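Local coordinates for ribokinase, putative (Burkholderia thailandensis, PDB 3B1N), which probably phosphorylates nucleosides such as inosine or mizoribine at the expense of ATP, as a nucleoside kinase of the pfkB (ribokinase) family, at residues Q151-L156 and F163-G168; D201-G204 and E209-S212. All blocks are in the same frame, centred on the assembly; numbering follows the deposited sequence.

Contact 1 (Q151-L156 and F163-G168); sequences QHTEEL and FIFDPG
The aromatic ring of Phe-163 lies obliquely against one side of helix 146-158, bridging Thr-153 and Leu-156, which are three residues apart on that helix. At one part of its rim, Phe-163 CD2 meets Leu-156 CB at 3.7 Å; at the far end, Phe-163 CZ lies 3.7 Å from the backbone oxygen Thr-153 O. Leu-156 adds a second touch with one branch only, CD1 standing 4.1 Å from Phe-163 CG. The methyl Thr-153 CG2 touches both rings, 3.9 Å from each of Phe-163 CE1 and Phe-165 CD1. Apolar packing therefore carries the contact, which buries 207 Å² in all.

Torsions explain who reaches whom. In Phe-163, CG sits between the backbone N and the carbonyl carbon (chi1 68°), which lays the ring across Thr-153 and Leu-156, whereas in Phe-165 it swings anti to the backbone N (chi1 179°), and this brings the second ring back to the threonine methyl. Pro-167 CD rests 3.7 Å above one face of the Phe-165 ring, offset toward the rim. The hydroxyl of Thr-153 is satisfied within its own helix by Val-150 O, and CG2, on the other branch, meets the rings.

Farther out, Ala-139 of strand 138-141 touches both Leu-156 and Phe-163, and Leu-179 and Ser-182 of helix 176-185 pack on Phe-165. Strand 163-165 is bonded through its backbone to strands 138-141 and 188-192, so the Phe-163 and Phe-165 side chains project from an interior strand of the sheet. The short segments run nearly antiparallel, at 150° with axes 10.2 Å apart, as expected where a helix returns across its sheet: this is the helix-to-second-strand packing of the beta-alpha-beta unit 138-141, 146-158, 163-165 in the Rossmann-like ribokinase fold.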
ATOM      1  N   GLN B 151       5.173 -27.543   4.875  1.00 15.85           N
ATOM      2  CA  GLN B 151       5.345 -28.505   5.948  0.50 16.22           C
ATOM      3  C   GLN B 151       4.014 -28.871   6.599  1.00 16.70           C
ATOM      4  O   GLN B 151       3.727 -30.007   6.879  1.00 16.71           O
ATOM      5  CB  GLN B 151       6.248 -27.886   7.016  0.50 15.79           C
ATOM      6  CG  GLN B 151       6.720 -28.819   8.075  0.50 15.68           C
ATOM      7  CD  GLN B 151       7.515 -28.065   9.118  0.50 14.41           C
ATOM      8  OE1 GLN B 151       8.736 -27.894   8.988  0.50 17.03           O
ATOM      9  NE2 GLN B 151       6.818 -27.522  10.102  0.50  7.26           N
ATOM     10  N   HIS B 152       3.210 -27.851   6.888  1.00 16.69           N
ATOM     11  CA  HIS B 152       1.930 -28.128   7.556  1.00 15.88           C
ATOM     12  C   HIS B 152       1.030 -28.988   6.679  1.00 16.13           C
ATOM     13  O   HIS B 152       0.328 -29.885   7.180  1.00 18.14           O
ATOM     14  CB  HIS B 152       1.193 -26.824   7.923  1.00 15.54           C
ATOM     15  CG  HIS B 152       1.896 -25.986   8.933  1.00 17.04           C
ATOM     16  ND1 HIS B 152       2.766 -26.488   9.884  1.00 18.44           N
ATOM     17  CD2 HIS B 152       1.803 -24.654   9.169  1.00 17.48           C
ATOM     18  CE1 HIS B 152       3.220 -25.484  10.623  1.00 22.39           C
ATOM     19  NE2 HIS B 152       2.646 -24.363  10.204  1.00 19.11           N
ATOM     20  N   THR B 153       1.025 -28.699   5.379  1.00 15.78           N
ATOM     21  CA  THR B 153       0.209 -29.487   4.464  1.00 16.13           C
ATOM     22  C   THR B 153       0.648 -30.941   4.409  1.00 17.99           C
ATOM     23  O   THR B 153      -0.210 -31.833   4.440  1.00 16.19           O
ATOM     24  CB  THR B 153       0.085 -28.900   3.066  1.00 17.81           C
ATOM     25  OG1 THR B 153       1.331 -28.930   2.390  1.00 21.61           O
ATOM     26  CG2 THR B 153      -0.372 -27.473   3.183  1.00 14.24           C
ATOM     27  N   GLU B 154       1.967 -31.147   4.320  1.00 17.51           N
ATOM     28  CA  GLU B 154       2.496 -32.513   4.319  1.00 19.62           C
ATOM     29  C   GLU B 154       2.128 -33.252   5.599  1.00 19.34           C
ATOM     30  O   GLU B 154       1.669 -34.407   5.551  1.00 20.63           O
ATOM     31  CB  GLU B 154       4.028 -32.500   4.084  1.00 17.80           C
ATOM     32  CG  GLU B 154       4.434 -32.025   2.678  1.00 20.58           C
ATOM     33  CD  GLU B 154       4.153 -33.075   1.588  1.00 24.65           C
ATOM     34  OE1 GLU B 154       3.893 -34.266   1.908  1.00 26.48           O
ATOM     35  OE2 GLU B 154       4.210 -32.708   0.400  1.00 28.90           O
ATOM     36  N   GLU B 155       2.312 -32.610   6.733  1.00 19.07           N
ATOM     37  CA  GLU B 155       2.115 -33.242   8.024  1.00 19.17           C
ATOM     38  C   GLU B 155       0.655 -33.511   8.316  1.00 19.39           C
ATOM     39  O   GLU B 155       0.292 -34.555   8.832  1.00 20.95           O
ATOM     40  CB  GLU B 155       2.726 -32.413   9.108  1.00 19.13           C
ATOM     41  CG  GLU B 155       4.263 -32.471   9.024  1.00 22.48           C
ATOM     42  CD  GLU B 155       4.936 -31.767  10.132  1.00 28.26           C
ATOM     43  OE1 GLU B 155       4.204 -31.288  11.028  1.00 28.89           O
ATOM     44  OE2 GLU B 155       6.204 -31.686  10.110  1.00 28.79           O
ATOM     45  N   LEU B 156      -0.216 -32.561   7.984  1.00 17.64           N
ATOM     46  CA  LEU B 156      -1.619 -32.825   8.247  1.00 17.65           C
ATOM     47  C   LEU B 156      -2.136 -33.978   7.386  1.00 18.26           C
ATOM     48  O   LEU B 156      -2.953 -34.793   7.849  1.00 19.88           O
ATOM     49  CB  LEU B 156      -2.464 -31.537   8.062  1.00 15.89           C
ATOM     50  CG  LEU B 156      -2.246 -30.494   9.144  1.00 15.22           C
ATOM     51  CD1 LEU B 156      -2.740 -29.155   8.593  1.00 14.14           C
ATOM     52  CD2 LEU B 156      -2.988 -30.847  10.449  1.00 16.52           C
ATOM     53  N   PHE B 163      -8.217 -30.943   6.182  1.00 15.01           N
ATOM     54  CA  PHE B 163      -7.816 -29.536   6.309  1.00 14.45           C
ATOM     55  C   PHE B 163      -8.170 -28.766   5.066  1.00 13.90           C
ATOM     56  O   PHE B 163      -8.144 -29.275   3.931  1.00 13.04           O
ATOM     57  CB  PHE B 163      -6.305 -29.386   6.664  1.00 14.86           C
ATOM     58  CG  PHE B 163      -5.352 -29.802   5.556  1.00 16.86           C
ATOM     59  CD1 PHE B 163      -4.765 -28.858   4.712  1.00 17.26           C
ATOM     60  CD2 PHE B 163      -5.017 -31.138   5.376  1.00 19.01           C
ATOM     61  CE1 PHE B 163      -3.873 -29.223   3.698  1.00 18.02           C
ATOM     62  CE2 PHE B 163      -4.108 -31.529   4.379  1.00 19.66           C
ATOM     63  CZ  PHE B 163      -3.524 -30.593   3.537  1.00 18.27           C
ATOM     64  N   ILE B 164      -8.527 -27.492   5.290  1.00 13.35           N
ATOM     65  CA  ILE B 164      -8.640 -26.527   4.195  1.00 12.72           C
ATOM     66  C   ILE B 164      -7.248 -25.981   3.865  1.00 11.90           C
ATOM     67  O   ILE B 164      -6.517 -25.625   4.782  1.00 12.63           O
ATOM     68  CB  ILE B 164      -9.513 -25.323   4.657  1.00 12.25           C
ATOM     69  CG1 ILE B 164     -10.927 -25.767   5.092  1.00 12.95           C
ATOM     70  CG2 ILE B 164      -9.621 -24.297   3.469  1.00 13.89           C
ATOM     71  CD1 ILE B 164     -11.839 -24.594   5.522  1.00 13.70           C
ATOM     72  N   PHE B 165      -6.938 -25.923   2.584  1.00 13.30           N
ATOM     73  CA  PHE B 165      -5.721 -25.254   2.087  1.00 14.51           C
ATOM     74  C   PHE B 165      -6.121 -23.891   1.525  1.00 14.95           C
ATOM     75  O   PHE B 165      -6.940 -23.801   0.611  1.00 14.71           O
ATOM     76  CB  PHE B 165      -5.064 -26.126   1.030  1.00 14.41           C
ATOM     77  CG  PHE B 165      -3.814 -25.535   0.427  1.00 15.01           C
ATOM     78  CD1 PHE B 165      -2.777 -25.079   1.237  1.00 17.92           C
ATOM     79  CD2 PHE B 165      -3.670 -25.497  -0.944  1.00 16.52           C
ATOM     80  CE1 PHE B 165      -1.601 -24.553   0.652  1.00 19.54           C
ATOM     81  CE2 PHE B 165      -2.532 -24.944  -1.530  1.00 17.21           C
ATOM     82  CZ  PHE B 165      -1.506 -24.483  -0.713  1.00 18.92           C
ATOM     83  N   ASP B 166      -5.537 -22.829   2.091  1.00 13.99           N
ATOM     84  CA  ASP B 166      -5.838 -21.467   1.794  0.50 14.92           C
ATOM     85  C   ASP B 166      -4.470 -20.783   1.394  1.00 15.67           C
ATOM     86  O   ASP B 166      -3.933 -20.105   2.302  1.00 16.09           O
ATOM     87  CB  ASP B 166      -6.429 -21.022   3.164  0.50 14.99           C
ATOM     88  CG  ASP B 166      -6.680 -19.549   3.313  0.50 15.52           C
ATOM     89  OD1 ASP B 166      -6.897 -18.862   2.305  0.50 18.43           O
ATOM     90  OD2 ASP B 166      -6.666 -19.083   4.509  0.50 15.93           O
ATOM     91  N   PRO B 167      -3.933 -20.952   0.153  1.00 16.05           N
ATOM     92  CA  PRO B 167      -2.602 -20.398  -0.157  1.00 16.62           C
ATOM     93  C   PRO B 167      -2.603 -18.865  -0.055  1.00 18.67           C
ATOM     94  O   PRO B 167      -1.630 -18.270   0.468  1.00 18.30           O
ATOM     95  CB  PRO B 167      -2.283 -20.965  -1.542  1.00 17.76           C
ATOM     96  CG  PRO B 167      -3.629 -21.354  -2.162  1.00 17.71           C
ATOM     97  CD  PRO B 167      -4.481 -21.733  -0.987  1.00 16.00           C
ATOM     98  N   GLY B 168      -3.722 -18.263  -0.452  1.00 16.13           N
ATOM     99  CA  GLY B 168      -3.971 -16.829  -0.212  1.00 18.55           C
ATOM    100  C   GLY B 168      -2.795 -15.962  -0.661  1.00 17.91           C
ATOM    101  O   GLY B 168      -2.221 -16.136  -1.719  1.00 16.14           O
TER

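Contact 2 (D201-G204 and E209-S212); sequences DKTG and EIAS
Ile-210 CD1 comes within 4.5 Å of Thr-203 OG1, a loose approach between the end of helix 193-203 and the short helix 207-211. Ile-210 reaches there by its longer branch: beyond CG1 the chain extends through chi2 164°, carrying CD1 toward the threonine although the CB bond does not point at it. The Ile-210 side chain also packs on Val-199 and Cys-200 of the longer helix.

Across the contact, Thr-203 holds its hydroxyl between the backbone N and the carbonyl carbon (chi1 60°). From there OG1 bonds back to Val-199 O, one turn earlier, and also pairs with Trp-205 N just beyond the helix, so OG1 is already bonded, and its approach to the Ile-210 methyl is only van der Waals.

Glu-209 is extended beyond CG and brings OE2 to 4.1 Å from Gly-204 O, a contact between two acceptors and so no bond. OE2 instead accepts from Ser-206 N, three residues back and just before helix 207-211, which is one half of the capping-box pattern. Three residues on, Ser-212 OG donates to Glu-209 O at 2.8 Å, tilted 31° from the carbonyl plane; Arg-213 NH2 bonds the same oxygen.

With just 75 Å² buried, the pair is a light peripheral packing. Gly-204, leaving helical geometry at positive phi, turns the chain out of the helix, and the arrangement is that of the turn between two consecutive helices of a Rossmann-like alpha/beta fold, with the short helix 207-211 ahead of strand 216-220.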
ATOM      1  N   ASP B 201      -3.650 -20.614 -13.144  1.00 22.20           N
ATOM      2  CA  ASP B 201      -2.474 -20.237 -13.967  1.00 23.16           C
ATOM      3  C   ASP B 201      -1.204 -20.974 -13.563  1.00 23.20           C
ATOM      4  O   ASP B 201      -0.465 -21.471 -14.426  1.00 25.59           O
ATOM      5  CB  ASP B 201      -2.216 -18.738 -13.906  1.00 23.06           C
ATOM      6  CG  ASP B 201      -3.246 -17.925 -14.660  1.00 25.04           C
ATOM      7  OD1 ASP B 201      -4.181 -18.482 -15.305  1.00 26.74           O
ATOM      8  OD2 ASP B 201      -3.118 -16.680 -14.577  1.00 30.59           O
ATOM      9  N   LYS B 202      -0.940 -21.072 -12.266  1.00 22.75           N
ATOM     10  CA  LYS B 202       0.332 -21.621 -11.781  1.00 22.71           C
ATOM     11  C   LYS B 202       0.348 -23.153 -11.863  1.00 23.23           C
ATOM     12  O   LYS B 202       1.376 -23.766 -12.186  1.00 24.39           O
ATOM     13  CB  LYS B 202       0.645 -21.106 -10.357  1.00 22.16           C
ATOM     14  CG  LYS B 202       1.916 -21.677  -9.674  1.00 23.48           C
ATOM     15  CD  LYS B 202       2.418 -20.762  -8.519  1.00 27.13           C
ATOM     16  CE  LYS B 202       3.139 -19.495  -9.065  1.00 25.06           C
ATOM     17  NZ  LYS B 202       3.406 -18.549  -7.932  1.00 30.10           N
ATOM     18  N   THR B 203      -0.788 -23.772 -11.563  1.00 23.40           N
ATOM     19  CA  THR B 203      -0.860 -25.230 -11.609  1.00 23.40           C
ATOM     20  C   THR B 203      -0.962 -25.745 -13.035  1.00 24.40           C
ATOM     21  O   THR B 203      -0.591 -26.906 -13.306  1.00 24.33           O
ATOM     22  CB  THR B 203      -2.080 -25.797 -10.850  1.00 23.07           C
ATOM     23  OG1 THR B 203      -3.288 -25.278 -11.419  1.00 20.42           O
ATOM     24  CG2 THR B 203      -1.997 -25.532  -9.340  1.00 21.06           C
ATOM     25  N   GLY B 204      -1.508 -24.922 -13.928  1.00 25.58           N
ATOM     26  CA  GLY B 204      -1.873 -25.398 -15.265  1.00 26.23           C
ATOM     27  C   GLY B 204      -3.172 -26.176 -15.270  1.00 27.74           C
ATOM     28  O   GLY B 204      -3.511 -26.825 -16.256  1.00 29.69           O
ATOM     29  N   GLU B 209     -10.405 -29.333 -12.936  1.00 27.54           N
ATOM     30  CA  GLU B 209      -9.318 -30.211 -12.550  1.00 27.15           C
ATOM     31  C   GLU B 209      -8.949 -30.062 -11.070  1.00 25.93           C
ATOM     32  O   GLU B 209      -8.637 -31.030 -10.406  1.00 26.27           O
ATOM     33  CB  GLU B 209      -8.124 -30.026 -13.486  1.00 27.72           C
ATOM     34  CG  GLU B 209      -8.424 -30.622 -14.885  1.00 31.14           C
ATOM     35  CD  GLU B 209      -7.496 -30.157 -16.009  1.00 37.24           C
ATOM     36  OE1 GLU B 209      -7.349 -30.922 -16.997  1.00 39.24           O
ATOM     37  OE2 GLU B 209      -6.940 -29.039 -15.952  1.00 34.54           O
ATOM     38  N   ILE B 210      -9.013 -28.843 -10.548  1.00 24.74           N
ATOM     39  CA  ILE B 210      -8.739 -28.640  -9.133  1.00 23.25           C
ATOM     40  C   ILE B 210      -9.837 -29.294  -8.278  1.00 22.77           C
ATOM     41  O   ILE B 210      -9.564 -29.981  -7.265  1.00 21.47           O
ATOM     42  CB  ILE B 210      -8.601 -27.121  -8.834  1.00 21.76           C
ATOM     43  CG1 ILE B 210      -7.359 -26.547  -9.523  1.00 23.70           C
ATOM     44  CG2 ILE B 210      -8.567 -26.829  -7.338  1.00 22.58           C
ATOM     45  CD1 ILE B 210      -7.375 -25.041  -9.585  1.00 23.14           C
ATOM     46  N   ALA B 211     -11.074 -29.074  -8.719  1.00 22.87           N
ATOM     47  CA  ALA B 211     -12.256 -29.554  -8.034  1.00 23.74           C
ATOM     48  C   ALA B 211     -12.246 -31.082  -7.944  1.00 24.02           C
ATOM     49  O   ALA B 211     -12.743 -31.657  -6.981  1.00 24.24           O
ATOM     50  CB  ALA B 211     -13.503 -29.092  -8.775  1.00 24.05           C
ATOM     51  N   SER B 212     -11.650 -31.733  -8.943  1.00 24.64           N
ATOM     52  CA  SER B 212     -11.566 -33.199  -8.919  1.00 25.77           C
ATOM     53  C   SER B 212     -10.583 -33.717  -7.879  1.00 25.74           C
ATOM     54  O   SER B 212     -10.652 -34.888  -7.520  1.00 26.56           O
ATOM     55  CB  SER B 212     -11.240 -33.753 -10.307  1.00 26.25           C
ATOM     56  OG  SER B 212      -9.869 -33.583 -10.623  1.00 29.06           O
TER

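Contact 1 closes before contact 2 opens along the chain, and their centres lie about 16 Å apart, with nearest atoms about 8 Å apart and no touch. Helix 176-185 stands between them in packing terms: Leu-179 touches both Phe-165 of contact 1 and Thr-203 of contact 2. The bound sodium ion, held by residues that include Ile-183 and Arg-213, is another common landmark, about 7 Å from the Phe-163 side chain and about 8 Å from that of Ile-210. In contact 1 the side chain of Phe-165 is about 12 Å from a bound mizoribine (MZR). Contact 1 is buried within the sheet-and-helix core, whereas contact 2 is partly exposed, its centre about 20 Å from the chain centre.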